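Local atomic coordinates of putative sugar isomerase (Parabacteroides distasonis, PDB entry 3LMZ), a protein that is probably a sugar isomerase of the xylose isomerase-like TIM-barrel kind, with its substrate not established. Residues 37-41 against 42-46; 47-51 against 52-56; 96-100 against 101-105. All coordinates share one frame; numbering follows the deposited sequence.

Contact 1 (37-41 against 42-46)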
loop_
_atom_site.group_PDB
_atom_site.type_symbol
_atom_site.label_atom_id
_atom_site.label_comp_id
_atom_site.label_asym_id
_atom_site.label_seq_id
_atom_site.Cartn_x
_atom_site.Cartn_y
_atom_site.Cartn_z
ATOM N N LYS A 37 7.926 4.964 14.725
ATOM C CA LYS A 37 7.485 3.590 14.711
ATOM C C LYS A 37 6.758 3.255 13.385
ATOM O O LYS A 37 6.930 2.172 12.792
ATOM C CB LYS A 37 6.616 3.322 15.940
ATOM C CG LYS A 37 7.509 3.130 17.172
ATOM C CD LYS A 37 6.743 3.064 18.519
ATOM C CE LYS A 37 7.730 2.959 19.728
ATOM N NZ LYS A 37 7.005 3.230 21.030
ATOM N N THR A 38 5.938 4.207 12.904
ATOM C CA THR A 38 5.247 4.004 11.680
ATOM C C THR A 38 6.226 3.939 10.534
ATOM O O THR A 38 6.120 3.046 9.676
ATOM C CB THR A 38 4.155 5.078 11.470
ATOM O OG1 THR A 38 3.326 5.153 12.631
ATOM C CG2 THR A 38 3.362 4.850 10.218
ATOM N N LEU A 39 7.163 4.884 10.424
ATOM C CA LEU A 39 8.164 4.798 9.346
ATOM C C LEU A 39 8.925 3.466 9.389
ATOM O O LEU A 39 9.204 2.870 8.355
ATOM C CB LEU A 39 9.188 5.970 9.402
ATOM C CG LEU A 39 8.785 7.278 8.687
ATOM C CD1 LEU A 39 7.516 7.869 9.217
ATOM C CD2 LEU A 39 9.939 8.262 8.815
ATOM N N GLU A 40 9.338 3.070 10.570
ATOM C CA GLU A 40 10.095 1.834 10.766
ATOM C C GLU A 40 9.314 0.640 10.169
ATOM O O GLU A 40 9.846 -0.182 9.444
ATOM C CB GLU A 40 10.403 1.594 12.249
ATOM C CG GLU A 40 11.271 0.451 12.584
ATOM C CD GLU A 40 11.640 0.473 14.057
ATOM O OE1 GLU A 40 10.787 0.832 14.893
ATOM O OE2 GLU A 40 12.778 0.086 14.415
ATOM N N ARG A 41 8.025 0.548 10.507
ATOM C CA ARG A 41 7.166 -0.553 10.045
ATOM C C ARG A 41 6.974 -0.485 8.498
ATOM O O ARG A 41 6.828 -1.509 7.888
ATOM C CB ARG A 41 5.798 -0.530 10.762
ATOM C CG ARG A 41 5.826 -0.917 12.218
ATOM C CD ARG A 41 4.381 -1.060 12.769
ATOM N NE ARG A 41 3.713 -2.231 12.199
ATOM C CZ ARG A 41 2.404 -2.469 12.269
ATOM N NH1 ARG A 41 1.622 -1.630 12.908
ATOM N NH2 ARG A 41 1.870 -3.542 11.724
ATOM N N LEU A 42 6.958 0.729 7.947
ATOM C CA LEU A 42 6.867 0.918 6.499
ATOM C C LEU A 42 8.159 0.819 5.729
ATOM O O LEU A 42 8.169 0.931 4.525
ATOM C CB LEU A 42 6.240 2.271 6.168
ATOM C CG LEU A 42 4.826 2.526 6.623
ATOM C CD1 LEU A 42 4.546 4.062 6.565
ATOM C CD2 LEU A 42 3.875 1.724 5.787
ATOM N N ASP A 43 9.272 0.531 6.412
ATOM C CA ASP A 43 10.600 0.481 5.781
ATOM C C ASP A 43 11.004 1.792 5.123
ATOM O O ASP A 43 11.638 1.819 4.076
ATOM C CB ASP A 43 10.694 -0.685 4.804
ATOM C CG ASP A 43 12.133 -1.054 4.393
ATOM O OD1 ASP A 43 13.077 -0.910 5.217
ATOM O OD2 ASP A 43 12.333 -1.495 3.220
ATOM N N ILE A 44 10.693 2.906 5.786
ATOM C CA ILE A 44 11.010 4.252 5.320
ATOM C C ILE A 44 12.101 4.808 6.249
ATOM O O ILE A 44 11.963 4.733 7.476
ATOM C CB ILE A 44 9.750 5.193 5.314
ATOM C CG1 ILE A 44 8.721 4.657 4.292
ATOM C CG2 ILE A 44 10.156 6.662 5.093
ATOM C CD1 ILE A 44 7.354 5.379 4.292
ATOM N N HIS A 45 13.120 5.404 5.641
ATOM C CA HIS A 45 14.371 5.715 6.346
ATOM C C HIS A 45 14.665 7.200 6.395
ATOM O O HIS A 45 15.701 7.555 6.890
ATOM C CB HIS A 45 15.519 4.864 5.708
ATOM C CG HIS A 45 15.223 3.419 5.843
ATOM N ND1 HIS A 45 15.332 2.772 7.055
ATOM C CD2 HIS A 45 14.748 2.513 4.961
ATOM C CE1 HIS A 45 14.911 1.519 6.908
ATOM N NE2 HIS A 45 14.535 1.349 5.651
ATOM N N TYR A 46 13.735 8.035 5.887
ATOM C CA TYR A 46 13.982 9.472 5.846
ATOM C C TYR A 46 12.732 10.233 6.301
ATOM O O TYR A 46 11.660 9.941 5.841
ATOM C CB TYR A 46 14.377 9.904 4.420
ATOM C CG TYR A 46 15.659 9.243 3.973
ATOM C CD1 TYR A 46 16.874 9.711 4.432
ATOM C CD2 TYR A 46 15.634 8.198 3.092
ATOM C CE1 TYR A 46 18.063 9.113 4.056
ATOM C CE2 TYR A 46 16.812 7.563 2.725
ATOM C CZ TYR A 46 18.018 8.048 3.208
ATOM O OH TYR A 46 19.215 7.438 2.820
#
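Thr38 and Leu42, one turn apart at the end of helix 32-41, lie side by side and point the same way where a Schellman motif closes the helix and turns the chain toward strand 46-49 of the TIM barrel. Thr38 CG2 meets Leu42 CD1 at 3.9 Å. With CG2 anti to the backbone N, the methyl is the branch that meets Leu42, while OG1 stays beside its own N (chi1 -51°) and is hydrogen-bonded to the carbonyl of Thr34. The carbonyl of Thr38 accepts an i to i+4 bond from Leu42 N at 3.0 Å.

Leu39 does two jobs. Its O receives Ile44 N at 3.0 Å in a nearly straight bond (173°), the 6→1 bond of the motif. Its side chain crosses that of Ile44 at a slant, CG lying 3.9 Å from Ile44 CG2, and both residues also pack on Met22 of strand 19-22.

Glu40 supplies the 5→2 bond: Asp43 N reaches Glu40 O at 3.2 Å from above the carbonyl plane. Asp43 makes the turn with a positive phi of 59°. The Glu40 carboxylate leads elsewhere, to His73 and a salt bridge with Lys74. Arg41 O bonds to Arg207 and Arg41 NH2 to Asp238 O, both of the second subunit, so the helix end is part of the dimer interface.

Beyond the turn, His45 NE2 donates to Asp43 OD1 at 2.7 Å, the oxygen lying near the imidazole plane but met from above the carboxylate plane.

Contact 2 (47-51 against 52-56)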
loop_
_atom_site.group_PDB
_atom_site.type_symbol
_atom_site.label_atom_id
_atom_site.label_comp_id
_atom_site.label_asym_id
_atom_site.label_seq_id
_atom_site.Cartn_x
_atom_site.Cartn_y
_atom_site.Cartn_z
ATOM N N LEU A 47 12.968 11.261 7.135
ATOM C CA LEU A 47 11.917 12.090 7.703
ATOM C C LEU A 47 12.341 13.566 7.527
ATOM O O LEU A 47 13.458 13.946 7.893
ATOM C CB LEU A 47 11.739 11.785 9.182
ATOM C CG LEU A 47 10.752 12.637 9.966
ATOM C CD1 LEU A 47 9.306 12.524 9.404
ATOM C CD2 LEU A 47 10.796 12.359 11.505
ATOM N N CYS A 48 11.392 14.371 7.029
ATOM C CA CYS A 48 11.589 15.798 7.026
ATOM C C CYS A 48 11.097 16.340 8.375
ATOM O O CYS A 48 9.984 16.018 8.812
ATOM C CB CYS A 48 10.875 16.458 5.855
ATOM S SG CYS A 48 11.508 18.154 5.549
ATOM N N ILE A 49 11.937 17.147 9.065
ATOM C CA ILE A 49 11.719 17.461 10.468
ATOM C C ILE A 49 10.841 18.697 10.632
ATOM O O ILE A 49 11.251 19.796 10.186
ATOM C CB ILE A 49 13.094 17.733 11.169
ATOM C CG1 ILE A 49 14.059 16.543 10.990
ATOM C CG2 ILE A 49 12.876 18.087 12.676
ATOM C CD1 ILE A 49 15.508 16.874 11.457
ATOM N N LYS A 50 9.745 18.556 11.405
ATOM C CA LYS A 50 8.818 19.624 11.725
ATOM C C LYS A 50 8.955 20.087 13.170
ATOM O O LYS A 50 9.374 19.325 14.027
ATOM C CB LYS A 50 7.377 19.208 11.421
ATOM C CG LYS A 50 6.977 19.271 9.959
ATOM C CD LYS A 50 6.932 20.603 9.332
ATOM C CE LYS A 50 5.857 21.506 9.891
ATOM N NZ LYS A 50 5.741 22.759 9.132
ATOM N N ASP A 51 8.627 21.361 13.368
ATOM C CA ASP A 51 8.732 21.987 14.668
ATOM C C ASP A 51 7.909 21.312 15.763
ATOM O O ASP A 51 8.297 21.312 16.930
ATOM C CB ASP A 51 8.429 23.490 14.594
ATOM C CG ASP A 51 7.007 23.837 14.056
ATOM O OD1 ASP A 51 6.259 22.940 13.645
ATOM O OD2 ASP A 51 6.703 25.058 14.032
ATOM N N PHE A 52 6.776 20.685 15.393
ATOM C CA PHE A 52 5.971 19.937 16.385
ATOM C C PHE A 52 6.590 18.628 16.878
ATOM O O PHE A 52 6.136 18.020 17.872
ATOM C CB PHE A 52 4.518 19.767 15.878
ATOM C CG PHE A 52 4.399 19.245 14.477
ATOM C CD1 PHE A 52 4.617 17.908 14.211
ATOM C CD2 PHE A 52 3.893 20.057 13.445
ATOM C CE1 PHE A 52 4.471 17.423 12.942
ATOM C CE2 PHE A 52 3.763 19.538 12.209
ATOM C CZ PHE A 52 4.018 18.240 11.956
ATOM N N HIS A 53 7.633 18.185 16.193
ATOM C CA HIS A 53 8.488 17.103 16.647
ATOM C C HIS A 53 9.843 17.564 17.252
ATOM O O HIS A 53 10.328 16.963 18.235
ATOM C CB HIS A 53 8.721 16.105 15.518
ATOM C CG HIS A 53 7.515 15.354 15.126
ATOM N ND1 HIS A 53 7.331 14.863 13.854
ATOM C CD2 HIS A 53 6.403 15.032 15.832
ATOM C CE1 HIS A 53 6.164 14.228 13.800
ATOM N NE2 HIS A 53 5.576 14.320 14.983
ATOM N N LEU A 54 10.434 18.620 16.679
ATOM C CA LEU A 54 11.694 19.138 17.192
ATOM C C LEU A 54 11.613 20.670 17.152
ATOM O O LEU A 54 11.968 21.302 16.132
ATOM C CB LEU A 54 12.874 18.650 16.382
ATOM C CG LEU A 54 14.274 19.004 16.910
ATOM C CD1 LEU A 54 14.517 18.357 18.278
ATOM C CD2 LEU A 54 15.374 18.616 15.906
ATOM N N PRO A 55 11.147 21.263 18.238
ATOM C CA PRO A 55 11.011 22.724 18.263
ATOM C C PRO A 55 12.317 23.452 18.008
ATOM O O PRO A 55 13.397 22.952 18.384
ATOM C CB PRO A 55 10.473 23.011 19.651
ATOM C CG PRO A 55 9.762 21.736 20.010
ATOM C CD PRO A 55 10.606 20.658 19.458
ATOM N N LEU A 56 12.196 24.654 17.432
ATOM C CA LEU A 56 13.353 25.426 17.033
ATOM C C LEU A 56 14.270 25.800 18.216
ATOM O O LEU A 56 15.458 25.961 18.025
ATOM C CB LEU A 56 12.963 26.643 16.208
ATOM C CG LEU A 56 12.823 26.379 14.710
ATOM C CD1 LEU A 56 11.652 25.417 14.416
ATOM C CD2 LEU A 56 12.733 27.744 13.959
HETATM O O HOH W 1 9.045 15.820 11.797
#
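Lys50 and Phe52 meet in the loop that leaves the C-terminal end of strand 46-49, the end at which TIM barrels carry their active sites. One backbone acceptor organises the turn: Lys50 O takes two N-H groups, His53 N at 3.0 Å from above the carbonyl plane and Leu54 N at 2.9 Å within that plane. The first bond closes a type I beta turn over residues 50-53, which the i to i+4 bond of Leu54 N extends.

A water satisfies Cys48 O, to which it donates, and Lys50 N, from which it accepts at 2.9 Å. It ties the strand end to His53 ND1, 2.8 Å away in the plane of the imidazole. The other ring nitrogen, His53 NE2, is bonded to the carbonyl of Phe30, so both nitrogens have partners and the rotation of the ring is probably fixed. Later in the loop, Leu54 O accepts from Tyr97 OH, and Pro55 O is hydrogen-bonded to Ser58 OG.

Lys50 divides its chain between two roles. Its CB sits over one face of the Phe52 ring, 3.7 Å from the centroid, a CH-pi contact. Bends at chi2 and chi3 (both -66°) fold the chain back along the ring, with CE near Phe52 CE2, before NZ bonds to Pro82 O and to a citrate, probably from the crystallisation liquor, that may mark a pocket.

Toward helix 88-101, Ile49 CG2 lies beside Leu54 CB at 3.7 Å, and both residues touch Val101. Farther along, Leu56 CD1 approaches Asp51 CB at 3.8 Å.

Contact 3 (96-100 against 101-105)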
loop_
_atom_site.group_PDB
_atom_site.type_symbol
_atom_site.label_atom_id
_atom_site.label_comp_id
_atom_site.label_asym_id
_atom_site.label_seq_id
_atom_site.Cartn_x
_atom_site.Cartn_y
_atom_site.Cartn_z
ATOM N N ASP A 96 20.061 29.026 11.638
ATOM C CA ASP A 96 20.852 28.571 12.782
ATOM C C ASP A 96 20.328 27.205 13.288
ATOM O O ASP A 96 21.098 26.273 13.541
ATOM C CB ASP A 96 20.867 29.631 13.884
ATOM C CG ASP A 96 21.624 29.180 15.101
ATOM O OD1 ASP A 96 22.793 28.776 14.985
ATOM O OD2 ASP A 96 21.011 29.208 16.184
ATOM N N TYR A 97 19.007 27.057 13.333
ATOM C CA TYR A 97 18.395 25.773 13.709
ATOM C C TYR A 97 18.839 24.643 12.772
ATOM O O TYR A 97 19.325 23.595 13.218
ATOM C CB TYR A 97 16.903 25.971 13.683
ATOM C CG TYR A 97 16.035 24.709 13.715
ATOM C CD1 TYR A 97 15.862 23.974 14.882
ATOM C CD2 TYR A 97 15.226 24.403 12.625
ATOM C CE1 TYR A 97 14.960 22.900 14.927
ATOM C CE2 TYR A 97 14.320 23.319 12.639
ATOM C CZ TYR A 97 14.168 22.590 13.774
ATOM O OH TYR A 97 13.205 21.602 13.778
ATOM N N ALA A 98 18.798 24.885 11.448
ATOM C CA ALA A 98 19.279 23.858 10.539
ATOM C C ALA A 98 20.728 23.416 10.844
ATOM O O ALA A 98 21.070 22.263 10.824
ATOM C CB ALA A 98 19.140 24.281 9.120
ATOM N N LYS A 99 21.561 24.411 11.119
ATOM C CA LYS A 99 22.963 24.105 11.400
ATOM C C LYS A 99 23.086 23.284 12.673
ATOM O O LYS A 99 23.868 22.324 12.747
ATOM C CB LYS A 99 23.766 25.417 11.524
ATOM C CG LYS A 99 25.253 25.228 11.825
ATOM C CD LYS A 99 26.061 26.512 11.662
ATOM C CE LYS A 99 27.538 26.291 11.960
ATOM N NZ LYS A 99 28.327 27.541 11.779
ATOM N N ARG A 100 22.327 23.684 13.693
ATOM C CA ARG A 100 22.358 22.974 14.982
ATOM C C ARG A 100 21.856 21.516 14.857
ATOM O O ARG A 100 22.299 20.638 15.555
ATOM C CB ARG A 100 21.520 23.705 16.014
ATOM C CG ARG A 100 22.121 25.046 16.448
ATOM C CD ARG A 100 21.308 25.821 17.498
ATOM N NE ARG A 100 21.279 25.103 18.753
ATOM C CZ ARG A 100 20.183 24.637 19.377
ATOM N NH1 ARG A 100 18.943 24.910 18.928
ATOM N NH2 ARG A 100 20.359 23.942 20.487
ATOM N N VAL A 101 20.895 21.303 13.965
ATOM C CA VAL A 101 20.245 19.994 13.754
ATOM C C VAL A 101 21.126 19.163 12.813
ATOM O O VAL A 101 20.959 17.959 12.730
ATOM C CB VAL A 101 18.789 20.176 13.197
ATOM C CG1 VAL A 101 18.135 18.858 12.814
ATOM C CG2 VAL A 101 17.929 20.830 14.277
ATOM N N GLY A 102 22.080 19.784 12.104
ATOM C CA GLY A 102 23.024 19.070 11.240
ATOM C C GLY A 102 22.506 18.733 9.858
ATOM O O GLY A 102 22.944 17.756 9.268
ATOM N N VAL A 103 21.516 19.480 9.343
ATOM C CA VAL A 103 21.046 19.317 7.965
ATOM C C VAL A 103 21.584 20.446 7.059
ATOM O O VAL A 103 22.092 21.468 7.556
ATOM C CB VAL A 103 19.518 19.240 7.863
ATOM C CG1 VAL A 103 19.013 18.037 8.668
ATOM C CG2 VAL A 103 18.867 20.535 8.283
ATOM N N LYS A 104 21.531 20.216 5.744
ATOM C CA LYS A 104 21.998 21.198 4.762
ATOM C C LYS A 104 20.896 21.588 3.791
ATOM O O LYS A 104 21.195 22.195 2.743
ATOM C CB LYS A 104 23.239 20.692 4.043
ATOM C CG LYS A 104 24.318 20.426 5.064
ATOM C CD LYS A 104 25.689 20.389 4.522
ATOM C CE LYS A 104 26.675 20.096 5.708
ATOM N NZ LYS A 104 26.067 19.264 6.851
ATOM N N LEU A 105 19.659 21.196 4.120
ATOM C CA LEU A 105 18.477 21.486 3.283
ATOM C C LEU A 105 17.368 21.980 4.217
ATOM O O LEU A 105 16.995 21.352 5.224
ATOM C CB LEU A 105 17.986 20.220 2.548
ATOM C CG LEU A 105 16.690 20.323 1.736
ATOM C CD1 LEU A 105 16.783 21.380 0.690
ATOM C CD2 LEU A 105 16.300 18.917 1.122
#
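Apolar contacts at the end of helix 88-101 begin with Val101 and Tyr97. Val101 CG2 lies over one face of the Tyr97 ring, offset toward its rim and 4.0 Å from the centroid, in a CH-pi contact. Its nearest ring atom is Tyr97 CE1, at 3.7 Å. CG2 of Val101 stands anti to its carbonyl carbon, which turns that methyl to the ring face. After the turn, Val103 CG2 returns to Ala98 CB at 3.8 Å; both residues also pack against Val80 of strand 76-85.

Backbone bonds end the helix in a Schellman motif. Val101 N meets Tyr97 O at 2.9 Å, almost in line with the C=O bond. Val103 N then reaches back to Ala98 O at 3.2 Å, and Gly102 N makes a weak bond to Lys99 O. Gly102 is the C-prime residue, with a positive phi of 83°.

Among the charged side chains, Arg100 sends its guanidinium to partners earlier in the chain, in a salt bridge with Asp60 and a hydrogen bond to the backbone O of Ser58.

Taken together, the chemistry implies a helix end held in two ways: main-chain N-H groups engage Tyr97 O and Ala98 O, and more weakly Lys99 O, while methyl and aromatic carbon surfaces pack together as the chain passes toward strand 105-110.

How the contacts relate
Contacts 1 and 3 are matching helix ends, each a Schellman motif leading into the next barrel strand, whereas contact 2 is a loop at the far end of a strand. All three are partly buried, with leucine, isoleucine and valine side chains inside and charged groups nearer the surface. The two caps differ at the positive phi, Asp43 in contact 1 and Gly102 in contact 3, and contact 1 alone borders the second subunit. Contact 2 relies instead on a bound water and a lysine beside a citrate. It touches both neighbours, contact 1 by packing of Leu39 on Leu47 and contact 3 more closely; contacts 1 and 3 stay about 10 Å apart at their nearest atoms.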